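Local coordinates for sugar ABC transporter substrate-binding protein (Treponema pallidum subsp. pallidum, PDB 5U2P) that probably binds a sugar or another small solute in the periplasm as the substrate-binding component of an ABC transporter, its true ligand being uncertain, at residues K158-L163 against Y233-K238; Y227-A232 against P291-A296. All blocks are in the same frame, centred on the assembly; numbering follows the deposited sequence. Where two conformers were deposited one is given.

Both interactions gather around helix 227-238, their centres about 9 Å apart and on the same side of the chain's centre. Interaction 2 uses the first half of that helix and the loop between strands 285-288 and 300-303; interaction 1 uses the second half and the start of helix 160-172. Along the chain the segments alternate: 158-163, 227-232, 233-238, 291-296. The two contacts also touch directly, since Trp-160 CH2 lies 3.3 Å from Ala-232 O and Trp-160 CB lies 3.4 Å from Pro-291 O. The start of helix 160-172, the 291-296 loop and helix 227-238 thus pack as one block within a single lobe of the solute-binding protein.

Interaction 1 of 2, residues K158-L163 against Y233-K238; sequences KSWNEL and YLELFK
Trp-160 reaches across to Glu-235 and Leu-236 with the six-membered end of its indole, and these apolar touches make up the close part of the contact. CH2 lies 3.9 Å from Leu-236 CD2, the methyl coming in obliquely to the ring, while CG of the same leucine packs against CH2 as well. On the next corner CZ2 meets Glu-235 CB at 4.1 Å, this time at the ring edge and near its plane. With CG anti to the backbone N (chi1 167°), the indole extends away from its own helix and reaches helix 227-238. Leu-236 is buried and also rests on Leu-192 of helix 191-214, so this is the inner side of the contact. Trp-160 opens the first turn of helix 160-172, and this is an N-capped start: Ser-159 OG accepts from Glu-162 N at 3.2 Å. Glu-162 also reaches back along the chain, where OE1 accepts from the backbone N of Lys-158 at 2.7 Å, approached from above the carboxylate plane. The looser side, where Trp-160 and Glu-235 both remain partly exposed, begins beyond Glu-235 CB. The glutamate chain bends at chi2 (68°) and carries the carboxylate away from the indole, the two planes 66° apart, to a salt bridge between OE2 and Arg-239.

Interaction 2 of 2, residues Y227-A232 against P291-A296; sequences YPVLGA and PITENA
A small, buried apolar contact joins the first turns of helix 227-238 to the loop that links strands 285-288 and 300-303, through two pairs of side chains, one of them dependent on the Val-229 conformer. In the conformer given here Val-229 CG1 meets Thr-293 CG2 at 3.9 Å, methyl against methyl, the two side chains lying side by side and pointing the same way; Val-229 has a second conformer, so this pairing is the less certain one. About one turn further along the helix, Ala-232 CB touches Ile-292 CG1 at 4.2 Å; a first torsion of -165° sets that branch anti to the backbone N of Ile-292. The strand-to-strand connection packed here reverses through a type I beta turn from Thr-293 to Ala-296, closed by Ala-296 N bonding to Thr-293 O at 3.2 Å. Thr-293 serves both the contact and the turn: its methyl faces the helix, and OG1 donates to Asn-295 OD1 at 2.6 Å, meeting it almost straight along the C=O direction (163°). Asn-295 uses its other end, ND2, on the backbone carbonyl of Lys-199, tying the turn to helix 191-214. Leu-192 and Ala-196 of that same helix pack against Ile-292, and Trp-160 packs against Ala-232.

Interaction 1 of 2, residues K158-L163 against Y233-K238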
ATOM      1  N   LYS A 158     -17.370 -12.474  -8.194  1.00 29.35           N
ATOM      2  CA  LYS A 158     -17.681 -11.053  -8.209  1.00 27.60           C
ATOM      3  C   LYS A 158     -18.503 -10.638  -6.990  1.00 47.04           C
ATOM      4  O   LYS A 158     -18.949  -9.503  -6.891  1.00 38.50           O
ATOM      5  CB  LYS A 158     -18.407 -10.688  -9.507  1.00 42.88           C
ATOM      6  CG  LYS A 158     -17.643 -11.154 -10.746  1.00 46.65           C
ATOM      7  CD  LYS A 158     -17.875 -10.260 -11.945  1.00 65.18           C
ATOM      8  CE  LYS A 158     -16.921 -10.628 -13.074  1.00 79.03           C
ATOM      9  NZ  LYS A 158     -17.047  -9.721 -14.245  1.00 77.88           N
ATOM     10  N   SER A 159     -18.664 -11.564  -6.054  1.00 31.12           N
ATOM     11  CA  SER A 159     -19.390 -11.318  -4.812  1.00 27.43           C
ATOM     12  C   SER A 159     -18.902 -12.293  -3.747  1.00 32.77           C
ATOM     13  O   SER A 159     -18.172 -13.228  -4.049  1.00 30.89           O
ATOM     14  CB  SER A 159     -20.884 -11.513  -5.005  1.00 39.90           C
ATOM     15  OG  SER A 159     -21.142 -12.893  -5.191  1.00 39.65           O
ATOM     16  N   TRP A 160     -19.335 -12.079  -2.512  1.00 30.69           N
ATOM     17  CA  TRP A 160     -18.974 -12.945  -1.391  1.00 36.19           C
ATOM     18  C   TRP A 160     -19.458 -14.378  -1.560  1.00 45.92           C
ATOM     19  O   TRP A 160     -18.741 -15.318  -1.223  1.00 36.85           O
ATOM     20  CB  TRP A 160     -19.540 -12.359  -0.093  1.00 37.41           C
ATOM     21  CG  TRP A 160     -19.526 -13.293   1.100  1.00 51.85           C
ATOM     22  CD1 TRP A 160     -20.608 -13.909   1.670  1.00 65.42           C
ATOM     23  CD2 TRP A 160     -18.384 -13.696   1.874  1.00 33.11           C
ATOM     24  NE1 TRP A 160     -20.210 -14.668   2.746  1.00 45.73           N
ATOM     25  CE2 TRP A 160     -18.852 -14.556   2.893  1.00 54.62           C
ATOM     26  CE3 TRP A 160     -17.019 -13.416   1.807  1.00 38.92           C
ATOM     27  CZ2 TRP A 160     -17.997 -15.141   3.829  1.00 50.22           C
ATOM     28  CZ3 TRP A 160     -16.173 -13.995   2.741  1.00 42.11           C
ATOM     29  CH2 TRP A 160     -16.665 -14.845   3.736  1.00 42.52           C
ATOM     30  N   ASN A 161     -20.679 -14.553  -2.055  1.00 32.10           N
ATOM     31  CA  ASN A 161     -21.202 -15.892  -2.262  1.00 29.30           C
ATOM     32  C   ASN A 161     -20.507 -16.587  -3.414  1.00 34.69           C
ATOM     33  O   ASN A 161     -20.344 -17.801  -3.396  1.00 35.07           O
ATOM     34  CB  ASN A 161     -22.711 -15.853  -2.504  1.00 46.01           C
ATOM     35  CG  ASN A 161     -23.479 -15.506  -1.258  1.00 58.19           C
ATOM     36  OD1 ASN A 161     -23.101 -15.899  -0.155  1.00 65.50           O
ATOM     37  ND2 ASN A 161     -24.557 -14.751  -1.419  1.00 54.85           N
ATOM     38  N   GLU A 162     -20.080 -15.820  -4.411  1.00 27.75           N
ATOM     39  CA  GLU A 162     -19.340 -16.407  -5.517  1.00 39.33           C
ATOM     40  C   GLU A 162     -17.954 -16.858  -5.040  1.00 40.79           C
ATOM     41  O   GLU A 162     -17.432 -17.876  -5.509  1.00 32.45           O
ATOM     42  CB  GLU A 162     -19.239 -15.421  -6.686  1.00 51.41           C
ATOM     43  CG  GLU A 162     -20.549 -15.333  -7.477  1.00 61.28           C
ATOM     44  CD  GLU A 162     -20.485 -14.421  -8.687  1.00 59.80           C
ATOM     45  OE1 GLU A 162     -19.374 -14.085  -9.143  1.00 44.26           O
ATOM     46  OE2 GLU A 162     -21.561 -14.043  -9.194  1.00 80.10           O
ATOM     47  N   LEU A 163     -17.366 -16.113  -4.108  1.00 39.15           N
ATOM     48  CA  LEU A 163     -16.091 -16.518  -3.513  1.00 33.26           C
ATOM     49  C   LEU A 163     -16.262 -17.831  -2.757  1.00 38.61           C
ATOM     50  O   LEU A 163     -15.473 -18.748  -2.926  1.00 31.46           O
ATOM     51  CB  LEU A 163     -15.547 -15.459  -2.568  1.00 27.20           C
ATOM     52  CG  LEU A 163     -14.289 -15.843  -1.783  1.00 27.74           C
ATOM     53  CD1 LEU A 163     -13.122 -16.051  -2.719  1.00 30.67           C
ATOM     54  CD2 LEU A 163     -13.966 -14.764  -0.760  1.00 30.72           C
ATOM     55  N   TYR A 233     -14.624 -13.545   8.037  1.00 32.93           N
ATOM     56  CA  TYR A 233     -13.337 -14.145   8.373  1.00 28.68           C
ATOM     57  C   TYR A 233     -13.554 -15.527   9.005  1.00 28.59           C
ATOM     58  O   TYR A 233     -13.017 -16.544   8.566  1.00 30.95           O
ATOM     59  CB  TYR A 233     -12.599 -13.188   9.317  1.00 32.07           C
ATOM     60  CG  TYR A 233     -11.096 -13.295   9.390  1.00 35.60           C
ATOM     61  CD1 TYR A 233     -10.332 -13.493   8.252  1.00 44.28           C
ATOM     62  CD2 TYR A 233     -10.434 -13.132  10.599  1.00 40.34           C
ATOM     63  CE1 TYR A 233      -8.958 -13.560   8.322  1.00 35.89           C
ATOM     64  CE2 TYR A 233      -9.052 -13.196  10.676  1.00 39.58           C
ATOM     65  CZ  TYR A 233      -8.318 -13.413   9.530  1.00 46.65           C
ATOM     66  OH  TYR A 233      -6.936 -13.487   9.584  1.00 35.85           O
ATOM     67  N   LEU A 234     -14.395 -15.543  10.032  1.00 25.43           N
ATOM     68  CA  LEU A 234     -14.788 -16.753  10.735  1.00 22.99           C
ATOM     69  C   LEU A 234     -15.366 -17.820   9.826  1.00 32.74           C
ATOM     70  O   LEU A 234     -15.072 -19.007   9.985  1.00 34.83           O
ATOM     71  CB  LEU A 234     -15.804 -16.367  11.815  1.00 25.44           C
ATOM     72  CG  LEU A 234     -15.190 -15.648  13.017  1.00 31.85           C
ATOM     73  CD1 LEU A 234     -16.278 -15.004  13.880  1.00 33.85           C
ATOM     74  CD2 LEU A 234     -14.375 -16.648  13.837  1.00 34.31           C
ATOM     75  N   GLU A 235     -16.197 -17.396   8.876  1.00 33.18           N
ATOM     76  CA  GLU A 235     -16.844 -18.334   7.965  1.00 34.54           C
ATOM     77  C   GLU A 235     -15.794 -19.006   7.085  1.00 36.46           C
ATOM     78  O   GLU A 235     -15.885 -20.209   6.813  1.00 31.64           O
ATOM     79  CB  GLU A 235     -17.898 -17.618   7.116  1.00 39.21           C
ATOM     80  CG  GLU A 235     -18.742 -18.540   6.240  1.00 49.83           C
ATOM     81  CD  GLU A 235     -19.661 -19.449   7.042  1.00 58.29           C
ATOM     82  OE1 GLU A 235     -19.862 -19.200   8.248  1.00 60.23           O
ATOM     83  OE2 GLU A 235     -20.183 -20.416   6.460  1.00 44.57           O
ATOM     84  N   LEU A 236     -14.791 -18.243   6.643  1.00 31.92           N
ATOM     85  CA  LEU A 236     -13.702 -18.832   5.853  1.00 31.81           C
ATOM     86  C   LEU A 236     -12.959 -19.910   6.657  1.00 29.43           C
ATOM     87  O   LEU A 236     -12.624 -20.959   6.109  1.00 33.39           O
ATOM     88  CB  LEU A 236     -12.714 -17.763   5.373  1.00 27.39           C
ATOM     89  CG  LEU A 236     -13.270 -16.748   4.367  1.00 29.59           C
ATOM     90  CD1 LEU A 236     -12.203 -15.744   4.032  1.00 26.21           C
ATOM     91  CD2 LEU A 236     -13.775 -17.392   3.084  1.00 28.95           C
ATOM     92  N   PHE A 237     -12.712 -19.656   7.942  1.00 34.57           N
ATOM     93  CA  PHE A 237     -12.038 -20.646   8.797  1.00 31.74           C
ATOM     94  C   PHE A 237     -12.942 -21.854   9.010  1.00 35.66           C
ATOM     95  O   PHE A 237     -12.493 -23.005   8.953  1.00 30.87           O
ATOM     96  CB  PHE A 237     -11.649 -20.036  10.149  1.00 36.36           C
ATOM     97  CG  PHE A 237     -10.518 -19.034  10.072  1.00 52.88           C
ATOM     98  CD1 PHE A 237      -9.204 -19.450   9.950  1.00 54.56           C
ATOM     99  CD2 PHE A 237     -10.775 -17.671  10.133  1.00 63.08           C
ATOM    100  CE1 PHE A 237      -8.171 -18.522   9.883  1.00 61.71           C
ATOM    101  CE2 PHE A 237      -9.745 -16.743  10.065  1.00 48.57           C
ATOM    102  CZ  PHE A 237      -8.453 -17.164   9.946  1.00 33.99           C
ATOM    103  N   LYS A 238     -14.220 -21.573   9.252  1.00 34.75           N
ATOM    104  CA  LYS A 238     -15.236 -22.599   9.502  1.00 62.14           C
ATOM    105  C   LYS A 238     -15.340 -23.627   8.374  1.00 42.06           C
ATOM    106  O   LYS A 238     -15.428 -24.837   8.628  1.00 36.96           O
ATOM    107  CB  LYS A 238     -16.600 -21.931   9.709  1.00 48.49           C
ATOM    108  CG  LYS A 238     -17.784 -22.881   9.913  1.00 69.10           C
ATOM    109  CD  LYS A 238     -19.003 -22.405   9.129  1.00 74.88           C
ATOM    110  CE  LYS A 238     -20.190 -23.333   9.297  1.00 75.64           C
ATOM    111  NZ  LYS A 238     -20.898 -23.097  10.579  1.00 72.05           N
TER

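Interaction 2 of 2, residues Y227-A232 against P291-A296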
ATOM      1  N   TYR A 227     -18.226  -6.149  13.023  1.00 27.69           N
ATOM      2  CA  TYR A 227     -18.950  -7.406  13.262  1.00 30.88           C
ATOM      3  C   TYR A 227     -19.128  -8.262  11.990  1.00 28.78           C
ATOM      4  O   TYR A 227     -18.801  -9.464  11.999  1.00 28.66           O
ATOM      5  CB  TYR A 227     -20.315  -7.120  13.899  1.00 40.74           C
ATOM      6  CG  TYR A 227     -21.182  -8.351  14.079  1.00 38.05           C
ATOM      7  CD1 TYR A 227     -21.050  -9.159  15.202  1.00 38.66           C
ATOM      8  CD2 TYR A 227     -22.142  -8.695  13.134  1.00 44.10           C
ATOM      9  CE1 TYR A 227     -21.841 -10.293  15.369  1.00 40.11           C
ATOM     10  CE2 TYR A 227     -22.945  -9.820  13.297  1.00 43.83           C
ATOM     11  CZ  TYR A 227     -22.788 -10.611  14.418  1.00 47.25           C
ATOM     12  OH  TYR A 227     -23.578 -11.726  14.576  1.00 48.04           O
ATOM     13  N   PRO A 228     -19.644  -7.667  10.900  1.00 35.22           N
ATOM     14  CA  PRO A 228     -19.830  -8.487   9.697  1.00 34.79           C
ATOM     15  C   PRO A 228     -18.537  -8.984   9.049  1.00 39.08           C
ATOM     16  O   PRO A 228     -18.548 -10.084   8.509  1.00 31.76           O
ATOM     17  CB  PRO A 228     -20.599  -7.555   8.746  1.00 48.95           C
ATOM     18  CG  PRO A 228     -20.393  -6.185   9.285  1.00 58.74           C
ATOM     19  CD  PRO A 228     -20.276  -6.342  10.754  1.00 38.34           C
ATOM     20  N   VAL A 229     -17.440  -8.220   9.098  0.63 29.50           N
ATOM     21  CA  VAL A 229     -16.216  -8.669   8.433  0.63 31.06           C
ATOM     22  C   VAL A 229     -15.510  -9.728   9.278  0.63 31.88           C
ATOM     23  O   VAL A 229     -14.862 -10.629   8.738  0.63 27.19           O
ATOM     24  CB  VAL A 229     -15.241  -7.497   8.125  0.63 35.78           C
ATOM     25  CG1 VAL A 229     -15.970  -6.396   7.364  0.63 54.79           C
ATOM     26  CG2 VAL A 229     -14.618  -6.946   9.385  0.63 41.29           C
ATOM     27  N   LEU A 230     -15.631  -9.631  10.598  1.00 30.38           N
ATOM     28  CA  LEU A 230     -15.122 -10.686  11.462  1.00 27.09           C
ATOM     29  C   LEU A 230     -15.938 -11.946  11.205  1.00 29.55           C
ATOM     30  O   LEU A 230     -15.394 -13.052  11.165  1.00 30.19           O
ATOM     31  CB  LEU A 230     -15.179 -10.264  12.939  1.00 26.77           C
ATOM     32  CG  LEU A 230     -14.142  -9.207  13.305  1.00 28.49           C
ATOM     33  CD1 LEU A 230     -14.473  -8.618  14.666  1.00 41.06           C
ATOM     34  CD2 LEU A 230     -12.730  -9.747  13.312  1.00 28.45           C
ATOM     35  N   GLY A 231     -17.244 -11.778  11.003  1.00 24.56           N
ATOM     36  CA  GLY A 231     -18.116 -12.889  10.662  1.00 26.69           C
ATOM     37  C   GLY A 231     -17.652 -13.604   9.390  1.00 28.13           C
ATOM     38  O   GLY A 231     -17.615 -14.831   9.325  1.00 30.09           O
ATOM     39  N   ALA A 232     -17.311 -12.822   8.372  1.00 25.09           N
ATOM     40  CA  ALA A 232     -16.820 -13.363   7.097  1.00 25.13           C
ATOM     41  C   ALA A 232     -15.538 -14.152   7.292  1.00 26.30           C
ATOM     42  O   ALA A 232     -15.367 -15.276   6.780  1.00 26.86           O
ATOM     43  CB  ALA A 232     -16.589 -12.214   6.095  1.00 28.45           C
ATOM     44  N   PRO A 291     -14.093 -10.040  -2.787  1.00 35.30           N
ATOM     45  CA  PRO A 291     -15.427  -9.609  -2.343  1.00 47.88           C
ATOM     46  C   PRO A 291     -15.748 -10.042  -0.912  1.00 52.74           C
ATOM     47  O   PRO A 291     -16.477 -11.016  -0.704  1.00 52.06           O
ATOM     48  CB  PRO A 291     -16.355 -10.287  -3.347  1.00 39.19           C
ATOM     49  CG  PRO A 291     -15.642 -11.554  -3.704  1.00 51.24           C
ATOM     50  CD  PRO A 291     -14.165 -11.231  -3.659  1.00 45.96           C
ATOM     51  N   ILE A 292     -15.217  -9.299   0.055  1.00 41.88           N
ATOM     52  CA  ILE A 292     -15.269  -9.681   1.464  1.00 53.41           C
ATOM     53  C   ILE A 292     -16.072  -8.670   2.266  1.00 51.36           C
ATOM     54  O   ILE A 292     -16.287  -8.849   3.465  1.00 54.18           O
ATOM     55  CB  ILE A 292     -13.840  -9.809   2.055  1.00 44.34           C
ATOM     56  CG1 ILE A 292     -13.867 -10.554   3.393  1.00 64.98           C
ATOM     57  CG2 ILE A 292     -13.179  -8.438   2.168  1.00 62.80           C
ATOM     58  CD1 ILE A 292     -12.493 -10.914   3.915  1.00 59.12           C
ATOM     59  N   THR A 293     -16.497  -7.600   1.598  1.00 47.45           N
ATOM     60  CA  THR A 293     -17.409  -6.621   2.190  1.00 66.91           C
ATOM     61  C   THR A 293     -18.483  -6.245   1.182  1.00 47.13           C
ATOM     62  O   THR A 293     -18.306  -6.446  -0.018  1.00 53.71           O
ATOM     63  CB  THR A 293     -16.683  -5.333   2.641  1.00 52.01           C
ATOM     64  OG1 THR A 293     -16.228  -4.597   1.494  1.00 50.82           O
ATOM     65  CG2 THR A 293     -15.498  -5.664   3.533  1.00 48.97           C
ATOM     66  N   GLU A 294     -19.583  -5.676   1.666  1.00 53.03           N
ATOM     67  CA  GLU A 294     -20.685  -5.297   0.792  1.00 53.85           C
ATOM     68  C   GLU A 294     -20.227  -4.298  -0.276  1.00 71.17           C
ATOM     69  O   GLU A 294     -20.769  -4.267  -1.380  1.00 76.78           O
ATOM     70  CB  GLU A 294     -21.848  -4.712   1.612  1.00 64.42           C
ATOM     71  CG  GLU A 294     -21.772  -3.204   1.940  1.00 81.96           C
ATOM     72  CD  GLU A 294     -20.676  -2.846   2.938  1.00 94.88           C
ATOM     73  OE1 GLU A 294     -20.207  -3.746   3.667  1.00 96.18           O
ATOM     74  OE2 GLU A 294     -20.290  -1.657   2.997  1.00 94.20           O
ATOM     75  N   ASN A 295     -19.215  -3.502   0.057  1.00 79.07           N
ATOM     76  CA  ASN A 295     -18.751  -2.424  -0.813  1.00 78.17           C
ATOM     77  C   ASN A 295     -17.388  -2.690  -1.456  1.00 74.38           C
ATOM     78  O   ASN A 295     -16.784  -1.779  -2.000  1.00 73.94           O
ATOM     79  CB  ASN A 295     -18.685  -1.114  -0.020  1.00 75.94           C
ATOM     80  CG  ASN A 295     -17.595  -1.121   1.046  1.00 66.74           C
ATOM     81  OD1 ASN A 295     -17.064  -2.170   1.412  1.00 41.52           O
ATOM     82  ND2 ASN A 295     -17.263   0.055   1.553  1.00 52.27           N
ATOM     83  N   ALA A 296     -16.923  -3.937  -1.411  1.00 63.51           N
ATOM     84  CA  ALA A 296     -15.565  -4.295  -1.844  1.00 63.01           C
ATOM     85  C   ALA A 296     -15.162  -3.740  -3.217  1.00 52.32           C
ATOM     86  O   ALA A 296     -13.988  -3.443  -3.444  1.00 50.78           O
ATOM     87  CB  ALA A 296     -15.414  -5.819  -1.846  1.00 63.75           C
TER